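Local atomic coordinates of effector protein hopAB3 (Pseudomonas syringae pv. maculicola, PDB entry 3TJY), a protein that acts as a secreted type III effector that binds the tomato resistance protein Pto and elicits host immunity, and promotes virulence in susceptible plants. Residues A[10-13]-A[14-18]; A[23-26]-A[27-31]; A[44-47]-A[48-52]. All coordinates share one frame; numbering follows the deposited sequence.

Contact 1: residues A[10-13]-A[14-18]; sequences IVQQ and LVEAG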
ATOM      1  N   ILE A  10      -6.767  -2.624  -2.901  1.00 10.95           N
ATOM      2  CA  ILE A  10      -6.042  -2.042  -1.769  1.00  9.66           C
ATOM      3  C   ILE A  10      -6.459  -0.581  -1.600  1.00 11.62           C
ATOM      4  O   ILE A  10      -6.791  -0.143  -0.502  1.00 12.39           O
ATOM      5  CB  ILE A  10      -4.503  -2.165  -1.939  1.00 10.65           C
ATOM      6  CG1 ILE A  10      -4.086  -3.638  -1.938  1.00 12.84           C
ATOM      7  CG2 ILE A  10      -3.775  -1.467  -0.799  1.00 11.21           C
ATOM      8  CD1 ILE A  10      -2.588  -3.864  -2.359  1.00  9.72           C
ATOM      9  N   VAL A  11      -6.423   0.180  -2.688  1.00  9.84           N
ATOM     10  CA  VAL A  11      -6.809   1.580  -2.614  1.00 10.51           C
ATOM     11  C   VAL A  11      -8.253   1.715  -2.130  1.00 11.86           C
ATOM     12  O   VAL A  11      -8.536   2.528  -1.266  1.00 10.86           O
ATOM     13  CB  VAL A  11      -6.580   2.287  -3.955  1.00 10.13           C
ATOM     14  CG1 VAL A  11      -7.177   3.710  -3.950  1.00 11.28           C
ATOM     15  CG2 VAL A  11      -5.080   2.315  -4.265  1.00 12.00           C
ATOM     16  N   GLN A  12      -9.158   0.915  -2.697  1.00 11.29           N
ATOM     17  CA  GLN A  12     -10.556   0.903  -2.267  1.00 10.68           C
ATOM     18  C   GLN A  12     -10.691   0.659  -0.771  1.00 10.56           C
ATOM     19  O   GLN A  12     -11.464   1.331  -0.087  1.00 14.74           O
ATOM     20  CB  GLN A  12     -11.310  -0.224  -2.996  1.00  9.00           C
ATOM     21  CG  GLN A  12     -12.716  -0.489  -2.473  1.00 13.19           C
ATOM     22  CD  GLN A  12     -13.372  -1.683  -3.174  1.00 15.03           C
ATOM     23  OE1 GLN A  12     -12.706  -2.677  -3.485  1.00 15.90           O
ATOM     24  NE2 GLN A  12     -14.675  -1.584  -3.428  1.00 13.47           N
ATOM     25  N   GLN A  13      -9.993  -0.367  -0.289  1.00 10.26           N
ATOM     26  CA  GLN A  13     -10.063  -0.714   1.122  1.00 10.36           C
ATOM     27  C   GLN A  13      -9.457   0.374   2.013  1.00 11.22           C
ATOM     28  O   GLN A  13      -9.945   0.607   3.129  1.00 16.03           O
ATOM     29  CB  GLN A  13      -9.374  -2.041   1.365  1.00 10.51           C
ATOM     30  CG  GLN A  13     -10.127  -3.237   0.805  1.00 13.88           C
ATOM     31  CD  GLN A  13      -9.381  -4.518   1.091  1.00 17.30           C
ATOM     32  OE1 GLN A  13      -8.214  -4.636   0.773  1.00 17.94           O
ATOM     33  NE2 GLN A  13     -10.047  -5.467   1.736  1.00 31.23           N
ATOM     34  N   LEU A  14      -8.382   1.012   1.549  1.00 10.83           N
ATOM     35  CA  LEU A  14      -7.804   2.141   2.301  1.00  9.75           C
ATOM     36  C   LEU A  14      -8.802   3.291   2.434  1.00 11.71           C
ATOM     37  O   LEU A  14      -8.984   3.845   3.521  1.00 15.40           O
ATOM     38  CB  LEU A  14      -6.517   2.639   1.629  1.00 13.99           C
ATOM     39  CG  LEU A  14      -5.315   1.708   1.803  1.00 11.56           C
ATOM     40  CD1 LEU A  14      -4.162   2.112   0.887  1.00 12.21           C
ATOM     41  CD2 LEU A  14      -4.871   1.652   3.261  1.00 13.76           C
ATOM     42  N   VAL A  15      -9.455   3.640   1.332  0.53 10.91           N
ATOM     43  CA  VAL A  15     -10.477   4.687   1.387  0.53 11.45           C
ATOM     44  C   VAL A  15     -11.594   4.300   2.365  0.53 13.12           C
ATOM     45  O   VAL A  15     -12.018   5.113   3.197  0.53 16.34           O
ATOM     46  CB  VAL A  15     -11.063   4.998  -0.003  0.53 12.73           C
ATOM     47  CG1 VAL A  15     -12.126   6.067   0.125  0.53 12.55           C
ATOM     48  CG2 VAL A  15      -9.972   5.464  -0.962  0.53 10.56           C
ATOM     49  N   GLU A  16     -12.054   3.054   2.274  1.00 14.57           N
ATOM     50  CA  GLU A  16     -13.097   2.542   3.176  1.00 16.08           C
ATOM     51  C   GLU A  16     -12.654   2.727   4.626  1.00 24.12           C
ATOM     52  O   GLU A  16     -13.465   2.998   5.508  1.00 24.97           O
ATOM     53  CB  GLU A  16     -13.319   1.036   3.004  1.00 22.67           C
ATOM     54  CG  GLU A  16     -13.833   0.513   1.668  1.00 37.72           C
ATOM     55  CD  GLU A  16     -13.812  -1.027   1.624  1.00 40.27           C
ATOM     56  OE1 GLU A  16     -13.873  -1.606   0.520  1.00 34.28           O
ATOM     57  OE2 GLU A  16     -13.720  -1.665   2.704  1.00 44.07           O
ATOM     58  N   ALA A  17     -11.360   2.530   4.862  1.00 17.45           N
ATOM     59  CA  ALA A  17     -10.787   2.599   6.206  1.00 18.41           C
ATOM     60  C   ALA A  17     -10.498   4.028   6.652  1.00 23.85           C
ATOM     61  O   ALA A  17     -10.028   4.241   7.770  1.00 30.21           O
ATOM     62  CB  ALA A  17      -9.511   1.774   6.269  1.00 18.58           C
ATOM     63  N   GLY A  18     -10.761   5.002   5.783  1.00 17.22           N
ATOM     64  CA  GLY A  18     -10.612   6.408   6.143  1.00 22.56           C
ATOM     65  C   GLY A  18      -9.228   7.001   5.915  1.00 19.83           C
ATOM     66  O   GLY A  18      -8.914   8.099   6.415  1.00 19.60           O
TER
HETATM   67  O   HOH W   1     -11.206  -1.364   4.566  1.00 22.80           O
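The amide of Gln-12 and the carboxylate of Glu-16 meet one helical turn apart with their planes 74° apart, so they do not stack. OE1 of Glu-16 comes against the aliphatic base of the glutamine, 3.4 Å from Gln-12 CG, and lies 3.7 Å from Gln-12 CD. The amide oxygen OE1 of Gln-12 is hydrogen-bonded to Arg-9, which also makes a weak, long ion pair with Glu-16. The other carboxylate oxygen serves a water: this water donates to Glu-16 OE2 over 3.1 Å and to Gln-13 O over 2.7 Å, bridging side chain to backbone. Glu-16 reaches back here because its CG is anti to the carbonyl carbon (chi1 -64°), and the chain beyond is extended. The Gln-13 amide leaves on another side of the helix, hydrogen-bonded to helix 41-50 at His-50.

These are the last turns of helix 3-16 in the Pto-binding domain, a small helical bundle, and they close with a Schellman motif. Gly-18 leaves the helix with positive phi, and its N bonds to Val-15 O at 2.9 Å. Just before it, Ala-17 N reaches Gln-13 O at 3.0 Å in a bent bond (138° at the hydrogen); the same carbonyl oxygen accepts from the water.

On the inward side, Ile-10 and Leu-14 run side by side, pointing the same way, with Ile-10 CG2 and Leu-14 CD1 4.0 Å apart. Leu-14 lies against Val-46 and Phe-47 of helix 41-50, while Ile-10 packs on Leu-65 and Leu-69 of helix 64-77.

Contact 2: residues A[23-26]-A[27-31]; sequences NIRT and MFRNM. With SO4 (sulfate ion), chain B; SO4 (sulfate ion), chain D.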
ATOM      1  N   ASN A  23      -1.209  10.762   1.991  1.00 15.81           N
ATOM      2  CA  ASN A  23      -0.339  10.321   3.071  1.00 19.73           C
ATOM      3  C   ASN A  23       0.132   8.884   2.861  1.00 17.80           C
ATOM      4  O   ASN A  23       1.308   8.570   3.061  1.00 16.60           O
ATOM      5  CB  ASN A  23      -1.057  10.467   4.423  1.00 22.46           C
ATOM      6  CG  ASN A  23      -0.330   9.760   5.567  1.00 28.81           C
ATOM      7  OD1 ASN A  23      -0.859   8.823   6.176  1.00 32.71           O
ATOM      8  ND2 ASN A  23       0.871  10.217   5.875  1.00 28.44           N
ATOM      9  N   ILE A  24      -0.784   8.003   2.473  1.00 13.62           N
ATOM     10  CA  ILE A  24      -0.408   6.623   2.218  1.00 12.13           C
ATOM     11  C   ILE A  24       0.621   6.578   1.085  1.00 15.21           C
ATOM     12  O   ILE A  24       1.592   5.833   1.152  1.00 14.70           O
ATOM     13  CB  ILE A  24      -1.612   5.741   1.849  1.00 12.07           C
ATOM     14  CG1 ILE A  24      -2.608   5.683   3.008  1.00 12.60           C
ATOM     15  CG2 ILE A  24      -1.145   4.330   1.532  1.00 12.10           C
ATOM     16  CD1 ILE A  24      -2.013   5.136   4.333  1.00 14.67           C
ATOM     17  N   ARG A  25       0.428   7.410   0.065  1.00 11.83           N
ATOM     18  CA  ARG A  25       1.380   7.458  -1.051  1.00 15.13           C
ATOM     19  C   ARG A  25       2.798   7.760  -0.562  1.00 18.26           C
ATOM     20  O   ARG A  25       3.757   7.093  -0.946  1.00 15.06           O
ATOM     21  CB  ARG A  25       0.943   8.487  -2.101  1.00 14.05           C
ATOM     22  CG  ARG A  25       1.855   8.532  -3.318  1.00 16.16           C
ATOM     23  CD  ARG A  25       1.378   9.562  -4.331  1.00 13.75           C
ATOM     24  NE  ARG A  25       2.351   9.731  -5.407  1.00 16.51           N
ATOM     25  CZ  ARG A  25       2.373  10.768  -6.230  1.00 15.30           C
ATOM     26  NH1 ARG A  25       1.480  11.742  -6.108  1.00 18.01           N
ATOM     27  NH2 ARG A  25       3.314  10.846  -7.160  1.00 18.56           N
ATOM     28  N   THR A  26       2.924   8.761   0.299  1.00 16.44           N
ATOM     29  CA  THR A  26       4.218   9.154   0.841  1.00 16.33           C
ATOM     30  C   THR A  26       4.810   8.034   1.707  1.00 16.10           C
ATOM     31  O   THR A  26       5.980   7.681   1.567  1.00 21.15           O
ATOM     32  CB  THR A  26       4.073  10.446   1.647  1.00 18.00           C
ATOM     33  OG1 THR A  26       3.625  11.494   0.775  1.00 17.79           O
ATOM     34  CG2 THR A  26       5.399  10.868   2.298  1.00 22.90           C
HETATM   35  N   MSE A  27       3.980   7.509   2.607  0.56 15.71           N
HETATM   36  CA  MSE A  27       4.366   6.414   3.498  0.56 17.97           C
HETATM   37  C   MSE A  27       4.906   5.231   2.707  0.56 16.41           C
HETATM   38  O   MSE A  27       5.970   4.693   3.021  0.56 18.88           O
HETATM   39  CB  MSE A  27       3.157   5.932   4.312  0.56 16.22           C
HETATM   40  CG  MSE A  27       2.427   7.015   5.072  0.56 19.29           C
HETATM   41 SE   MSE A  27       2.422   6.634   6.972  0.56 34.98          SE
HETATM   42  CE  MSE A  27       4.349   6.867   7.229  0.56 28.03           C
ATOM     43  N   PHE A  28       4.152   4.832   1.686  1.00 15.71           N
ATOM     44  CA  PHE A  28       4.461   3.647   0.896  1.00 13.72           C
ATOM     45  C   PHE A  28       5.764   3.840   0.136  1.00 16.01           C
ATOM     46  O   PHE A  28       6.556   2.919   0.033  1.00 17.57           O
ATOM     47  CB  PHE A  28       3.329   3.295  -0.054  1.00 14.75           C
ATOM     48  CG  PHE A  28       3.495   1.959  -0.721  1.00 13.82           C
ATOM     49  CD1 PHE A  28       3.558   0.805   0.032  1.00 12.00           C
ATOM     50  CD2 PHE A  28       3.593   1.864  -2.100  1.00  9.56           C
ATOM     51  CE1 PHE A  28       3.693  -0.444  -0.576  1.00 12.69           C
ATOM     52  CE2 PHE A  28       3.723   0.626  -2.721  1.00 13.36           C
ATOM     53  CZ  PHE A  28       3.773  -0.536  -1.955  1.00 12.14           C
ATOM     54  N   ARG A  29       5.986   5.042  -0.387  1.00 18.11           N
ATOM     55  CA  ARG A  29       7.270   5.354  -1.018  1.00 18.36           C
ATOM     56  C   ARG A  29       8.415   5.108  -0.038  1.00 17.20           C
ATOM     57  O   ARG A  29       9.415   4.476  -0.374  1.00 19.87           O
ATOM     58  CB  ARG A  29       7.306   6.808  -1.495  1.00 20.73           C
ATOM     59  CG  ARG A  29       8.555   7.165  -2.279  1.00 19.43           C
ATOM     60  CD  ARG A  29       8.573   8.651  -2.635  1.00 22.76           C
ATOM     61  NE  ARG A  29       7.397   8.992  -3.421  1.00 26.80           N
ATOM     62  CZ  ARG A  29       6.469   9.869  -3.054  1.00 24.75           C
ATOM     63  NH1 ARG A  29       6.588  10.543  -1.921  1.00 27.42           N
ATOM     64  NH2 ARG A  29       5.433  10.088  -3.845  1.00 26.34           N
ATOM     65  N   ASN A  30       8.258   5.611   1.181  1.00 20.65           N
ATOM     66  CA  ASN A  30       9.257   5.427   2.228  1.00 22.58           C
ATOM     67  C   ASN A  30       9.409   3.961   2.636  1.00 20.25           C
ATOM     68  O   ASN A  30      10.517   3.509   2.934  1.00 23.92           O
ATOM     69  CB  ASN A  30       8.901   6.267   3.448  1.00 27.78           C
ATOM     70  CG  ASN A  30       8.981   7.747   3.173  1.00 37.13           C
ATOM     71  OD1 ASN A  30       9.731   8.189   2.298  1.00 35.88           O
ATOM     72  ND2 ASN A  30       8.212   8.530   3.928  1.00 41.29           N
HETATM   73  N   MSE A  31       8.299   3.232   2.647  1.00 19.46           N
HETATM   74  CA  MSE A  31       8.318   1.800   2.960  1.00 17.91           C
HETATM   75  C   MSE A  31       9.186   1.061   1.955  1.00 17.48           C
HETATM   76  O   MSE A  31      10.014   0.221   2.325  1.00 22.12           O
HETATM   77  CB  MSE A  31       6.901   1.222   2.945  1.00 21.55           C
HETATM   78  CG  MSE A  31       6.840  -0.294   3.105  1.00 23.49           C
HETATM   79 SE   MSE A  31       7.236  -0.887   4.941  1.00 45.96          SE
HETATM   80  CE  MSE A  31       7.323  -2.792   4.589  1.00 50.56           C
TER
HETATM   81  S   SO4 B   1       5.872   8.128  -6.865  1.00 27.34           S
HETATM   82  O1  SO4 B   1       5.891   6.776  -7.394  1.00 34.23           O
HETATM   83  O2  SO4 B   1       4.679   8.333  -6.057  1.00 36.03           O
HETATM   84  O3  SO4 B   1       7.057   8.304  -6.035  1.00 38.25           O
HETATM   85  O4  SO4 B   1       5.867   9.071  -7.976  1.00 47.05           O
HETATM   86  S   SO4 D   4       2.749  14.243  -8.306  1.00 69.60           S
HETATM   87  O1  SO4 D   4       3.351  13.196  -9.133  1.00 63.96           O
HETATM   88  O2  SO4 D   4       1.298  14.064  -8.254  1.00 65.35           O
HETATM   89  O3  SO4 D   4       3.302  14.168  -6.955  1.00 72.94           O
HETATM   90  O4  SO4 D   4       3.055  15.557  -8.868  1.00 72.50           O
HETATM   91  O   HOH W   2       5.537  13.052  -0.578  1.00 29.85           O
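Ionic contacts dominate the pairing of Arg-25 and Arg-29, whose guanidinium planes stand 70° apart around one sulfate, that of chain B. Its O2 takes bonds from both arginines: from Arg-25 NE at 2.8 Å, from Arg-25 NH2, and from Arg-29 NH2 at 2.9 Å, while Arg-29 NE takes O3 at 2.7 Å. The anion sits at the edge of each guanidinium. A second sulfate, of chain D, lies at another edge of Arg-25, where NH2 donates to O1 at 3.1 Å in an almost straight bond (178°). Arg-25 NH1 also forms a salt bridge with Asp-77 of helix 64-77. Extended from CG to NE, Arg-25 reaches both anions, whereas Arg-29 bends at chi3 (-59°) to turn back toward the first.

Through one water, Thr-26 OG1, 2.8 Å from it, is joined to Arg-29 NH1, which donates to it over 3.0 Å; the threonine hydroxyl is also hydrogen-bonded to Ala-22 O.

Backbone bonds carry the helix itself, for instance Phe-28 N to Ile-24 O at 2.8 Å.

Two arginines one turn apart (i, i+4) on helix 21-32 form a basic patch able to bind an anion, occupied here by sulfate that probably came from the crystallisation liquor.

Contact 3: residues A[44-47]-A[48-52]; sequences QNVF and LQHFP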
ATOM      1  N   GLN A  44      -3.163  -0.581   8.759  1.00 16.61           N
ATOM      2  CA  GLN A  44      -2.282  -1.756   8.862  1.00 15.25           C
ATOM      3  C   GLN A  44      -3.017  -3.023   8.430  1.00 15.23           C
ATOM      4  O   GLN A  44      -2.475  -3.847   7.689  1.00 17.54           O
ATOM      5  CB  GLN A  44      -1.790  -1.964  10.288  1.00 20.57           C
ATOM      6  CG  GLN A  44      -1.146  -3.355  10.497  1.00 18.75           C
ATOM      7  CD  GLN A  44      -0.770  -3.621  11.947  1.00 22.80           C
ATOM      8  OE1 GLN A  44      -1.553  -4.197  12.721  1.00 28.51           O
ATOM      9  NE2 GLN A  44       0.438  -3.213  12.327  1.00 20.77           N
ATOM     10  N   ASN A  45      -4.242  -3.198   8.902  0.71 13.65           N
ATOM     11  CA  ASN A  45      -4.975  -4.411   8.546  0.71 18.22           C
ATOM     12  C   ASN A  45      -5.216  -4.541   7.036  0.71 18.62           C
ATOM     13  O   ASN A  45      -5.174  -5.650   6.491  0.71 15.98           O
ATOM     14  CB  ASN A  45      -6.269  -4.540   9.357  0.71 16.06           C
ATOM     15  CG  ASN A  45      -6.007  -4.936  10.802  0.71 25.26           C
ATOM     16  OD1 ASN A  45      -4.854  -5.055  11.227  0.71 25.82           O
ATOM     17  ND2 ASN A  45      -7.077  -5.137  11.564  0.71 36.56           N
ATOM     18  N   VAL A  46      -5.437  -3.422   6.347  1.00 11.92           N
ATOM     19  CA  VAL A  46      -5.525  -3.486   4.889  1.00 11.66           C
ATOM     20  C   VAL A  46      -4.226  -3.978   4.278  1.00 12.12           C
ATOM     21  O   VAL A  46      -4.228  -4.873   3.438  1.00 12.32           O
ATOM     22  CB  VAL A  46      -5.863  -2.119   4.260  1.00 14.34           C
ATOM     23  CG1 VAL A  46      -5.776  -2.203   2.724  1.00  9.71           C
ATOM     24  CG2 VAL A  46      -7.250  -1.672   4.703  1.00 16.39           C
ATOM     25  N   PHE A  47      -3.113  -3.390   4.695  1.00 12.84           N
ATOM     26  CA  PHE A  47      -1.821  -3.790   4.166  1.00 11.62           C
ATOM     27  C   PHE A  47      -1.522  -5.265   4.441  1.00 12.86           C
ATOM     28  O   PHE A  47      -1.007  -5.968   3.567  1.00 13.09           O
ATOM     29  CB  PHE A  47      -0.707  -2.864   4.681  1.00 11.57           C
ATOM     30  CG  PHE A  47      -0.512  -1.659   3.816  1.00 12.19           C
ATOM     31  CD1 PHE A  47       0.313  -1.728   2.704  1.00 12.38           C
ATOM     32  CD2 PHE A  47      -1.187  -0.483   4.075  1.00 14.67           C
ATOM     33  CE1 PHE A  47       0.471  -0.645   1.866  1.00 12.99           C
ATOM     34  CE2 PHE A  47      -1.025   0.629   3.241  1.00 12.86           C
ATOM     35  CZ  PHE A  47      -0.200   0.534   2.130  1.00 13.46           C
ATOM     36  N   LEU A  48      -1.870  -5.736   5.641  1.00 10.22           N
ATOM     37  CA  LEU A  48      -1.602  -7.132   5.997  1.00 11.97           C
ATOM     38  C   LEU A  48      -2.403  -8.112   5.149  1.00 14.74           C
ATOM     39  O   LEU A  48      -2.016  -9.273   5.010  1.00 15.62           O
ATOM     40  CB  LEU A  48      -1.869  -7.400   7.485  1.00 12.12           C
ATOM     41  CG  LEU A  48      -0.901  -6.774   8.493  1.00 16.08           C
ATOM     42  CD1 LEU A  48      -1.344  -7.032   9.932  1.00 13.43           C
ATOM     43  CD2 LEU A  48       0.545  -7.284   8.265  1.00 14.67           C
ATOM     44  N   GLN A  49      -3.533  -7.668   4.612  1.00 11.42           N
ATOM     45  CA  GLN A  49      -4.339  -8.556   3.767  1.00 13.40           C
ATOM     46  C   GLN A  49      -3.643  -8.811   2.441  1.00 15.04           C
ATOM     47  O   GLN A  49      -3.961  -9.787   1.753  1.00 14.54           O
ATOM     48  CB  GLN A  49      -5.718  -7.959   3.471  1.00 14.98           C
ATOM     49  CG  GLN A  49      -6.626  -7.812   4.656  1.00 20.67           C
ATOM     50  CD  GLN A  49      -7.974  -7.217   4.291  1.00 24.30           C
ATOM     51  OE1 GLN A  49      -8.645  -7.695   3.379  1.00 20.93           O
ATOM     52  NE2 GLN A  49      -8.377  -6.161   5.004  1.00 26.31           N
ATOM     53  N   HIS A  50      -2.708  -7.936   2.078  1.00 11.55           N
ATOM     54  CA  HIS A  50      -2.099  -7.981   0.746  1.00  8.73           C
ATOM     55  C   HIS A  50      -0.586  -8.143   0.734  1.00 11.23           C
ATOM     56  O   HIS A  50      -0.009  -8.605  -0.254  1.00 11.40           O
ATOM     57  CB  HIS A  50      -2.484  -6.743  -0.047  1.00  8.25           C
ATOM     58  CG  HIS A  50      -3.957  -6.587  -0.200  1.00 12.26           C
ATOM     59  ND1 HIS A  50      -4.668  -7.220  -1.195  1.00 13.52           N
ATOM     60  CD2 HIS A  50      -4.863  -5.906   0.539  1.00 13.69           C
ATOM     61  CE1 HIS A  50      -5.951  -6.921  -1.070  1.00 13.95           C
ATOM     62  NE2 HIS A  50      -6.097  -6.125  -0.027  1.00 13.61           N
ATOM     63  N   PHE A  51       0.054  -7.748   1.828  1.00 10.06           N
ATOM     64  CA  PHE A  51       1.493  -7.931   1.987  1.00  9.79           C
ATOM     65  C   PHE A  51       1.728  -8.642   3.312  1.00  9.53           C
ATOM     66  O   PHE A  51       2.123  -8.028   4.290  1.00 11.45           O
ATOM     67  CB  PHE A  51       2.219  -6.573   1.991  1.00  9.74           C
ATOM     68  CG  PHE A  51       1.996  -5.761   0.745  1.00  8.69           C
ATOM     69  CD1 PHE A  51       2.828  -5.918  -0.353  1.00  8.81           C
ATOM     70  CD2 PHE A  51       0.961  -4.832   0.680  1.00 13.44           C
ATOM     71  CE1 PHE A  51       2.642  -5.161  -1.518  1.00 10.16           C
ATOM     72  CE2 PHE A  51       0.758  -4.075  -0.488  1.00 12.79           C
ATOM     73  CZ  PHE A  51       1.603  -4.252  -1.585  1.00 12.99           C
ATOM     74  N   PRO A  52       1.461  -9.955   3.356  1.00  9.66           N
ATOM     75  CA  PRO A  52       1.418 -10.668   4.629  1.00  8.47           C
ATOM     76  C   PRO A  52       2.722 -10.610   5.428  1.00  9.71           C
ATOM     77  O   PRO A  52       2.666 -10.675   6.642  1.00 11.97           O
ATOM     78  CB  PRO A  52       1.134 -12.114   4.213  1.00 15.87           C
ATOM     79  CG  PRO A  52       1.432 -12.165   2.716  1.00 12.72           C
ATOM     80  CD  PRO A  52       1.116 -10.818   2.212  1.00 11.17           C
TER
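Phe-47 and Phe-51 lie side by side and point the same way, touching through Phe-47 CD1 and Phe-51 CD2 at 3.8 Å. Their planes are near parallel, 27° apart, but slid so far, with centroids 6.0 Å apart, that the rings barely overlap. Gln-44 and Leu-48 make a second apolar touch, the leucine's CD1 3.7 Å from the glutamine's aliphatic CG.

Behind the rings, Phe-47 O accepts two bonds: Phe-51 N at 2.7 Å, nearly in line with the carbonyl, and His-50 N at 3.0 Å, well above the carbonyl plane. This is the C-terminal part of helix 41-50 in the bundle of the Pto-binding domain, where i to i-3 bonds join the i to i-4 ones; Gln-49 N bonds only weakly to Asn-45 O and Val-46 O. The edge of the His-50 ring meets Val-46 O, its CD2 3.1 Å away.

Farther out, Gln-13 of helix 3-16 holds His-50 NE2 and Gln-49 OE1, and Leu-69 of helix 64-77 touches both phenylalanines.

The NE2 bond, with weak help from Arg-6 NE at ND1, would restrict rotation of His-50; Gln-13 OE1 calls for a proton on NE2, and the weak arginine bond would, if real, favour an unprotonated ND1.

How the contacts relate
Each contact is a local turn of a different helix, and they come in series along the chain: contact 1 closes helix 3-16, contact 2 lies within helix 21-32 and contact 3 at the end of helix 41-50. Their centres are 12 to 14 Å apart, yet all three touch. Leu-14 CD1 meets Ile-24 CG2 at 3.8 Å, joining contacts 1 and 2, and Phe-28 CD1 meets Phe-47 CE1 at 3.9 Å, joining contacts 2 and 3, which lie on opposite sides of the chain's centre. Contacts 1 and 3 add polar links to packing. Helix 64-77 touches all three, so they share it in the compact helical bundle of the Pto-binding domain.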